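CGAS/DncV-like nucleotidyltransferase in E. coli homolog (Elizabethkingia meningoseptica ATCC 13253 = NBRC 12535, PDB 6E0O) synthesises cyclic dinucleotide second messengers that serve as infection signals in a bacterial CBASS antiphage defence system. Local coordinates at residues I9-P14 and N287-Q292; R194-V199 and R241-K246; Q230-S233 and T237-L240. One frame throughout, in Å; residues are numbered along the deposited sequence.

Three contacts lie on the same side of the chain's centre, in the helical part of the enzyme. Interaction 2 is the core contact, its three touching residues all buried and all aliphatic, where helix 188-205 meets helix 236-252. Interaction 3 shares helix 236-252 but is partly buried and lies further out, where the preceding loop returns along the helix; here a hydrogen bond accompanies apolar contacts. Interaction 1, also partly buried, brings the end of helix 5-11 against the end of helix 275-289 through an indole, a phenol ring and a leucine. L289 CD1 meets I244 CD1 at 3.5 Å, so the apolar groups of interactions 1 and 2 touch.

Interaction 1 (I9-P14 and N287-Q292); sequences INWSRP and NYLGYQ
W11 lays the outer corner of its indole beside L289 and Y288, bringing the end of helix 5-11 against the last turn of helix 275-289. Its CZ3 lies 4.0 Å from L289 CD2, and that methyl comes at the indole's edge, close to the ring plane. The neighbouring corner, W11 CH2, is 4.5 Å from Y288 CE2; it arrives at the edge of the phenol ring, while the tyrosine stands obliquely to the indole. Y288 has its CG anti to the backbone N (chi1 -176°), which carries the ring toward W11. The two residues thus receive adjacent corners of one six-membered ring. A tryptophan suits this place because its long flat group bridges backbones whose nearest CA atoms, W11 and L289, are still 12.4 Å apart. It also packs on V198 and R202 of helix 188-205 and meets the ring of F3.

Next to the tryptophan, S12 OG donates to I9 O over 2.6 Å, and S12 N also bonds to that carbonyl, so the hydroxyl of the buried serine is satisfied. On the other side G290 leaves the helix with positive phi (82°), a conformation glycine adopts readily. Beyond it, Y291 OH bonds to T237 O.

Between W11 and its two partners the chemistry is dispersive and hydrophobic, and little surface is buried. Such contacts have little directionality of their own; the bond of Y288 OH to R202 NH1 probably helps to place the phenol ring, whose carbon edge meets the indole.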
loop_
_atom_site.group_PDB
_atom_site.type_symbol
_atom_site.label_atom_id
_atom_site.label_comp_id
_atom_site.label_asym_id
_atom_site.label_seq_id
_atom_site.Cartn_x
_atom_site.Cartn_y
_atom_site.Cartn_z
ATOM N N ILE A 9 -12.734 17.043 -3.936
ATOM C CA ILE A 9 -13.660 15.922 -3.817
ATOM C C ILE A 9 -13.434 14.931 -4.953
ATOM O O ILE A 9 -13.386 13.714 -4.739
ATOM C CB ILE A 9 -15.116 16.422 -3.766
ATOM C CG1 ILE A 9 -15.344 17.216 -2.473
ATOM C CG2 ILE A 9 -16.081 15.249 -3.874
ATOM C CD1 ILE A 9 -16.662 17.964 -2.432
ATOM N N ASN A 10 -13.294 15.433 -6.181
ATOM C CA ASN A 10 -13.084 14.532 -7.310
ATOM C C ASN A 10 -11.811 13.718 -7.135
ATOM O O ASN A 10 -11.800 12.505 -7.378
ATOM C CB ASN A 10 -13.033 15.323 -8.618
ATOM C CG ASN A 10 -14.355 15.981 -8.957
ATOM O OD1 ASN A 10 -15.391 15.647 -8.386
ATOM N ND2 ASN A 10 -14.326 16.914 -9.902
ATOM N N TRP A 11 -10.731 14.365 -6.702
ATOM C CA TRP A 11 -9.475 13.660 -6.505
ATOM C C TRP A 11 -9.528 12.674 -5.350
ATOM O O TRP A 11 -8.662 11.796 -5.257
ATOM C CB TRP A 11 -8.371 14.650 -6.169
ATOM C CG TRP A 11 -7.812 15.394 -7.317
ATOM C CD1 TRP A 11 -7.991 15.140 -8.647
ATOM C CD2 TRP A 11 -6.961 16.527 -7.233
ATOM N NE1 TRP A 11 -7.286 16.052 -9.398
ATOM C CE2 TRP A 11 -6.644 16.914 -8.548
ATOM C CE3 TRP A 11 -6.413 17.242 -6.169
ATOM C CZ2 TRP A 11 -5.825 18.002 -8.822
ATOM C CZ3 TRP A 11 -5.602 18.314 -6.443
ATOM C CH2 TRP A 11 -5.309 18.684 -7.756
ATOM N N SER A 12 -10.482 12.829 -4.445
ATOM C CA SER A 12 -10.563 11.973 -3.279
ATOM C C SER A 12 -11.240 10.645 -3.567
ATOM O O SER A 12 -11.277 9.793 -2.678
ATOM C CB SER A 12 -11.320 12.687 -2.160
ATOM O OG SER A 12 -12.709 12.669 -2.421
ATOM N N ARG A 13 -11.785 10.455 -4.766
ATOM C CA ARG A 13 -12.538 9.247 -5.069
ATOM C C ARG A 13 -11.617 8.112 -5.514
ATOM O O ARG A 13 -10.621 8.348 -6.198
ATOM C CB ARG A 13 -13.549 9.538 -6.179
ATOM C CG ARG A 13 -14.593 10.586 -5.802
ATOM C CD ARG A 13 -15.532 10.007 -4.757
ATOM N NE ARG A 13 -16.583 10.918 -4.307
ATOM C CZ ARG A 13 -16.549 11.610 -3.170
ATOM N NH1 ARG A 13 -15.496 11.530 -2.354
ATOM N NH2 ARG A 13 -17.573 12.388 -2.848
ATOM N N PRO A 14 -11.952 6.865 -5.169
ATOM C CA PRO A 14 -11.203 5.733 -5.727
ATOM C C PRO A 14 -11.404 5.688 -7.232
ATOM O O PRO A 14 -12.495 5.955 -7.739
ATOM C CB PRO A 14 -11.831 4.502 -5.061
ATOM C CG PRO A 14 -12.728 4.997 -4.016
ATOM C CD PRO A 14 -13.073 6.434 -4.318
ATOM N N ASN A 287 2.773 23.917 -1.584
ATOM C CA ASN A 287 3.050 24.874 -2.646
ATOM C C ASN A 287 2.229 24.571 -3.895
ATOM O O ASN A 287 1.700 25.488 -4.536
ATOM C CB ASN A 287 4.542 24.852 -2.983
ATOM C CG ASN A 287 5.408 25.391 -1.865
ATOM O OD1 ASN A 287 4.920 26.024 -0.935
ATOM N ND2 ASN A 287 6.714 25.163 -1.968
ATOM N N TYR A 288 2.117 23.293 -4.257
ATOM C CA TYR A 288 1.360 22.910 -5.443
ATOM C C TYR A 288 -0.108 23.260 -5.286
ATOM O O TYR A 288 -0.747 23.738 -6.229
ATOM C CB TYR A 288 1.508 21.409 -5.667
ATOM C CG TYR A 288 0.845 20.921 -6.930
ATOM C CD1 TYR A 288 1.483 21.037 -8.151
ATOM C CD2 TYR A 288 -0.412 20.336 -6.905
ATOM C CE1 TYR A 288 0.900 20.590 -9.315
ATOM C CE2 TYR A 288 -1.009 19.882 -8.065
ATOM C CZ TYR A 288 -0.344 20.023 -9.273
ATOM O OH TYR A 288 -0.921 19.582 -10.438
ATOM N N LEU A 289 -0.666 23.002 -4.104
ATOM C CA LEU A 289 -2.075 23.259 -3.852
ATOM C C LEU A 289 -2.384 24.741 -3.698
ATOM O O LEU A 289 -3.523 25.147 -3.946
ATOM C CB LEU A 289 -2.510 22.477 -2.614
ATOM C CG LEU A 289 -2.481 20.955 -2.816
ATOM C CD1 LEU A 289 -2.505 20.208 -1.483
ATOM C CD2 LEU A 289 -3.622 20.501 -3.716
ATOM N N GLY A 290 -1.404 25.553 -3.327
ATOM C CA GLY A 290 -1.633 26.979 -3.277
ATOM C C GLY A 290 -2.303 27.453 -2.022
ATOM O O GLY A 290 -2.957 28.500 -2.043
ATOM N N TYR A 291 -2.173 26.701 -0.933
ATOM C CA TYR A 291 -2.641 27.164 0.361
ATOM C C TYR A 291 -1.886 28.413 0.790
ATOM O O TYR A 291 -0.706 28.596 0.484
ATOM C CB TYR A 291 -2.442 26.073 1.412
ATOM C CG TYR A 291 -3.529 25.036 1.394
ATOM C CD1 TYR A 291 -4.799 25.332 1.877
ATOM C CD2 TYR A 291 -3.300 23.770 0.882
ATOM C CE1 TYR A 291 -5.802 24.402 1.856
ATOM C CE2 TYR A 291 -4.296 22.826 0.880
ATOM C CZ TYR A 291 -5.540 23.145 1.379
ATOM O OH TYR A 291 -6.539 22.201 1.324
ATOM N N GLN A 292 -2.584 29.270 1.520
ATOM C CA GLN A 292 -2.033 30.526 2.003
ATOM C C GLN A 292 -2.175 30.622 3.521
ATOM O O GLN A 292 -2.924 29.871 4.146
ATOM C CB GLN A 292 -2.745 31.699 1.316
ATOM C CG GLN A 292 -4.228 31.872 1.665
ATOM C CD GLN A 292 -5.155 30.840 1.022
ATOM O OE1 GLN A 292 -4.710 29.904 0.355
ATOM N NE2 GLN A 292 -6.461 31.010 1.237
ATOM O OXT GLN A 292 -1.543 31.459 4.168
#

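Interaction 2 (R194-V199 and R241-K246); sequences RILKVV and RNVIVK
No flat group takes part between L196 and its partners V243 and I244: there are no ring faces or edges here, just branched aliphatic side chains meeting through their methyl and methylene carbons. L196 reaches from helix 188-205 and uses both arms of its fork. CD1 lies 4.2 Å from V243 CG1, while CD2 is turned to I244, so one leucine serves two consecutive residues of helix 236-252.

The torsions explain this division. L196 has CG anti to the carbonyl carbon (chi1 -69°), which carries the fork out toward the opposing helix. V243 turns CG1 anti to its backbone N (chi1 165°) and offers that methyl to the leucine, the two side chains crossing obliquely. I244 meets L196 CD2 with its CG1, 4.4 Å away, and its terminal CD1 lies about as near. The nearest CA atoms, of L196 and I244, are 9.3 Å apart, a gap that these medium-sized hydrocarbon groups can span. Branched aliphatic residues suit such a buried place because their side chains carry no polar atom that would need a partner.

K197 and K246 find their polar partners outside the contact. K197, probably a GTP-binding residue, bonds through NZ to S216 OG and T54 O, while K246 forms a salt bridge with D250 on its own helix.

Around the contact the helices close in from several directions. L196 also packs on I219 and V223 of helix 216-224, I244 rests on L289 of helix 275-289, V199 touches C285 of that helix, and I195 touches W11 of helix 5-11.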
loop_
_atom_site.group_PDB
_atom_site.type_symbol
_atom_site.label_atom_id
_atom_site.label_comp_id
_atom_site.label_asym_id
_atom_site.label_seq_id
_atom_site.Cartn_x
_atom_site.Cartn_y
_atom_site.Cartn_z
ATOM N N ARG A 194 -5.964 9.609 -0.720
ATOM C CA ARG A 194 -6.112 9.608 -2.171
ATOM C C ARG A 194 -5.727 10.956 -2.770
ATOM O O ARG A 194 -5.044 11.009 -3.798
ATOM C CB ARG A 194 -7.524 9.188 -2.561
ATOM C CG ARG A 194 -7.814 7.746 -2.196
ATOM C CD ARG A 194 -9.214 7.340 -2.687
ATOM N NE ARG A 194 -9.774 6.267 -1.879
ATOM C CZ ARG A 194 -10.868 6.363 -1.128
ATOM N NH1 ARG A 194 -11.573 7.489 -1.074
ATOM N NH2 ARG A 194 -11.269 5.315 -0.431
ATOM N N ILE A 195 -6.159 12.060 -2.157
ATOM C CA ILE A 195 -5.778 13.374 -2.677
ATOM C C ILE A 195 -4.262 13.510 -2.715
ATOM O O ILE A 195 -3.685 13.977 -3.699
ATOM C CB ILE A 195 -6.416 14.504 -1.850
ATOM C CG1 ILE A 195 -7.918 14.573 -2.082
ATOM C CG2 ILE A 195 -5.757 15.839 -2.197
ATOM C CD1 ILE A 195 -8.648 15.422 -1.055
ATOM N N LEU A 196 -3.597 13.133 -1.626
ATOM C CA LEU A 196 -2.148 13.271 -1.572
ATOM C C LEU A 196 -1.445 12.333 -2.548
ATOM O O LEU A 196 -0.382 12.682 -3.063
ATOM C CB LEU A 196 -1.652 13.089 -0.137
ATOM C CG LEU A 196 -2.053 14.243 0.794
ATOM C CD1 LEU A 196 -1.675 13.896 2.231
ATOM C CD2 LEU A 196 -1.412 15.557 0.411
ATOM N N LYS A 197 -2.016 11.153 -2.817
ATOM C CA LYS A 197 -1.467 10.295 -3.867
ATOM C C LYS A 197 -1.609 10.946 -5.239
ATOM O O LYS A 197 -0.698 10.863 -6.072
ATOM C CB LYS A 197 -2.128 8.914 -3.831
ATOM C CG LYS A 197 -1.709 8.066 -2.625
ATOM C CD LYS A 197 -2.388 6.704 -2.596
ATOM C CE LYS A 197 -1.942 5.805 -3.726
ATOM N NZ LYS A 197 -2.423 4.406 -3.521
ATOM N N VAL A 198 -2.747 11.590 -5.503
ATOM C CA VAL A 198 -2.908 12.318 -6.760
ATOM C C VAL A 198 -1.847 13.404 -6.881
ATOM O O VAL A 198 -1.204 13.557 -7.925
ATOM C CB VAL A 198 -4.321 12.910 -6.857
ATOM C CG1 VAL A 198 -4.395 13.951 -7.978
ATOM C CG2 VAL A 198 -5.345 11.818 -7.072
ATOM N N VAL A 199 -1.652 14.183 -5.816
ATOM C CA VAL A 199 -0.649 15.243 -5.857
ATOM C C VAL A 199 0.744 14.651 -6.056
ATOM O O VAL A 199 1.561 15.194 -6.810
ATOM C CB VAL A 199 -0.749 16.128 -4.601
ATOM C CG1 VAL A 199 0.372 17.145 -4.585
ATOM C CG2 VAL A 199 -2.108 16.820 -4.547
ATOM N N ARG A 241 -5.880 21.116 4.458
ATOM C CA ARG A 241 -4.989 22.075 5.101
ATOM C C ARG A 241 -4.538 21.562 6.461
ATOM O O ARG A 241 -3.341 21.562 6.776
ATOM C CB ARG A 241 -5.697 23.420 5.256
ATOM C CG ARG A 241 -4.773 24.524 5.691
ATOM C CD ARG A 241 -5.551 25.786 6.023
ATOM N NE ARG A 241 -4.676 26.955 6.047
ATOM C CZ ARG A 241 -3.961 27.339 7.094
ATOM N NH1 ARG A 241 -4.011 26.649 8.227
ATOM N NH2 ARG A 241 -3.193 28.418 6.998
ATOM N N ASN A 242 -5.489 21.098 7.279
ATOM C CA ASN A 242 -5.141 20.591 8.603
ATOM C C ASN A 242 -4.160 19.426 8.513
ATOM O O ASN A 242 -3.210 19.344 9.298
ATOM C CB ASN A 242 -6.389 20.094 9.329
ATOM C CG ASN A 242 -7.294 21.194 9.799
ATOM O OD1 ASN A 242 -6.945 22.376 9.768
ATOM N ND2 ASN A 242 -8.472 20.809 10.265
ATOM N N VAL A 243 -4.395 18.500 7.574
ATOM C CA VAL A 243 -3.543 17.323 7.424
ATOM C C VAL A 243 -2.122 17.733 7.073
ATOM O O VAL A 243 -1.152 17.264 7.683
ATOM C CB VAL A 243 -4.140 16.385 6.357
ATOM C CG1 VAL A 243 -3.118 15.351 5.895
ATOM C CG2 VAL A 243 -5.370 15.674 6.903
ATOM N N ILE A 244 -1.978 18.598 6.067
ATOM C CA ILE A 244 -0.643 18.993 5.622
ATOM C C ILE A 244 0.088 19.736 6.736
ATOM O O ILE A 244 1.256 19.455 7.035
ATOM C CB ILE A 244 -0.717 19.814 4.321
ATOM C CG1 ILE A 244 -1.262 18.946 3.181
ATOM C CG2 ILE A 244 0.646 20.391 3.989
ATOM C CD1 ILE A 244 -1.603 19.704 1.905
ATOM N N VAL A 245 -0.590 20.705 7.367
ATOM C CA VAL A 245 0.055 21.481 8.424
ATOM C C VAL A 245 0.464 20.573 9.579
ATOM O O VAL A 245 1.565 20.698 10.129
ATOM C CB VAL A 245 -0.870 22.614 8.904
ATOM C CG1 VAL A 245 -0.297 23.277 10.159
ATOM C CG2 VAL A 245 -1.074 23.640 7.805
ATOM N N LYS A 246 -0.412 19.643 9.970
ATOM C CA LYS A 246 -0.098 18.779 11.103
ATOM C C LYS A 246 1.121 17.906 10.818
ATOM O O LYS A 246 2.024 17.797 11.654
ATOM C CB LYS A 246 -1.309 17.921 11.463
ATOM C CG LYS A 246 -1.074 16.946 12.612
ATOM C CD LYS A 246 -0.604 17.616 13.883
ATOM C CE LYS A 246 -0.607 16.647 15.063
ATOM N NZ LYS A 246 0.274 17.126 16.177
#

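Interaction 3 (Q230-S233 and T237-L240); sequences QFIS and TQTL
This is a loop-to-helix contact between near neighbours in the chain: the loop that follows helix 216-224 returns alongside the first turn of helix 236-252, partly buried and about 23 Å, at the nearest atoms, from the bound nucleic acid. Its centre is T239. The backbone I232 N donates to T239 OG1 over 2.8 Å with an N-H...O angle of 160°, a nearly straight bond. T239 OG1 sits anti to the carbonyl carbon (chi1 -67°), where the same hydroxyl can also bond to N235 O, just before the helix begins. The hydroxyl therefore accepts from I232 N and donates to N235 O.

The other branch of T239 is apolar. CG2 approaches the F231 ring obliquely, 3.7 Å from CD2, and the two side chains cross at about a right angle. F231 continues inward onto L188 and V243, so a large aromatic suits a loop residue that must reach between helices. On the outer side I232 CD1 lies 3.5 Å from Q238 CG. That CG stands anti to the backbone N of Q238 (chi1 -164°), which brings it to the isoleucine, and a bend at chi2 then takes the amide away.

Q230 O passes 4.1 Å from T239 CA and is taken by N242 ND2, one further bond between loop and helix.

The chemistry is thus mixed. A threonine satisfies a loop N-H with its hydroxyl while its methyl packs on the phenylalanine, two tasks that tie the loop to the helix through one polar and one apolar branch of the same side chain. Because the hydroxyl is held by two bonds, its rotation is probably well defined.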
loop_
_atom_site.group_PDB
_atom_site.type_symbol
_atom_site.label_atom_id
_atom_site.label_comp_id
_atom_site.label_asym_id
_atom_site.label_seq_id
_atom_site.Cartn_x
_atom_site.Cartn_y
_atom_site.Cartn_z
ATOM N N GLN A 230 -8.833 16.439 13.444
ATOM C CA GLN A 230 -8.428 17.342 12.373
ATOM C C GLN A 230 -9.250 17.144 11.107
ATOM O O GLN A 230 -9.125 17.939 10.172
ATOM C CB GLN A 230 -6.955 17.118 12.016
ATOM C CG GLN A 230 -5.991 17.348 13.145
ATOM C CD GLN A 230 -5.928 18.803 13.535
ATOM O OE1 GLN A 230 -5.771 19.683 12.684
ATOM N NE2 GLN A 230 -6.058 19.072 14.826
ATOM N N PHE A 231 -10.051 16.085 11.038
ATOM C CA PHE A 231 -10.842 15.775 9.852
ATOM C C PHE A 231 -12.228 16.385 10.036
ATOM O O PHE A 231 -12.964 16.013 10.951
ATOM C CB PHE A 231 -10.881 14.258 9.648
ATOM C CG PHE A 231 -9.517 13.654 9.381
ATOM C CD1 PHE A 231 -8.670 13.340 10.428
ATOM C CD2 PHE A 231 -9.082 13.417 8.090
ATOM C CE1 PHE A 231 -7.421 12.798 10.205
ATOM C CE2 PHE A 231 -7.825 12.869 7.853
ATOM C CZ PHE A 231 -6.995 12.560 8.914
ATOM N N ILE A 232 -12.559 17.346 9.181
ATOM C CA ILE A 232 -13.736 18.188 9.356
ATOM C C ILE A 232 -14.796 17.717 8.378
ATOM O O ILE A 232 -14.642 17.863 7.161
ATOM C CB ILE A 232 -13.410 19.663 9.106
ATOM C CG1 ILE A 232 -12.264 20.128 9.987
ATOM C CG2 ILE A 232 -14.665 20.524 9.309
ATOM C CD1 ILE A 232 -11.693 21.447 9.502
ATOM N N SER A 233 -15.890 17.189 8.908
ATOM C CA SER A 233 -16.954 16.674 8.065
ATOM C C SER A 233 -17.366 17.712 7.033
ATOM O O SER A 233 -17.658 18.863 7.369
ATOM C CB SER A 233 -18.153 16.319 8.943
ATOM O OG SER A 233 -19.226 15.844 8.159
ATOM N N THR A 237 -11.314 21.175 1.799
ATOM C CA THR A 237 -10.235 22.148 1.712
ATOM C C THR A 237 -9.596 22.360 3.077
ATOM O O THR A 237 -8.367 22.362 3.208
ATOM C CB THR A 237 -10.763 23.471 1.145
ATOM O OG1 THR A 237 -11.253 23.277 -0.190
ATOM C CG2 THR A 237 -9.663 24.514 1.115
ATOM N N GLN A 238 -10.416 22.546 4.112
ATOM C CA GLN A 238 -9.848 22.802 5.431
ATOM C C GLN A 238 -9.256 21.531 6.036
ATOM O O GLN A 238 -8.246 21.589 6.750
ATOM C CB GLN A 238 -10.880 23.428 6.365
ATOM C CG GLN A 238 -10.238 24.057 7.588
ATOM C CD GLN A 238 -9.405 25.311 7.259
ATOM O OE1 GLN A 238 -9.394 25.814 6.126
ATOM N NE2 GLN A 238 -8.694 25.808 8.253
ATOM N N THR A 239 -9.877 20.373 5.782
ATOM C CA THR A 239 -9.304 19.125 6.277
ATOM C C THR A 239 -7.925 18.897 5.680
ATOM O O THR A 239 -6.981 18.534 6.388
ATOM C CB THR A 239 -10.220 17.942 5.952
ATOM O OG1 THR A 239 -11.435 18.057 6.692
ATOM C CG2 THR A 239 -9.537 16.618 6.290
ATOM N N LEU A 240 -7.797 19.096 4.366
ATOM C CA LEU A 240 -6.513 18.885 3.704
ATOM C C LEU A 240 -5.476 19.864 4.227
ATOM O O LEU A 240 -4.321 19.493 4.453
ATOM C CB LEU A 240 -6.683 19.008 2.192
ATOM C CG LEU A 240 -5.443 18.778 1.322
ATOM C CD1 LEU A 240 -4.857 17.391 1.523
ATOM C CD2 LEU A 240 -5.820 19.021 -0.138
#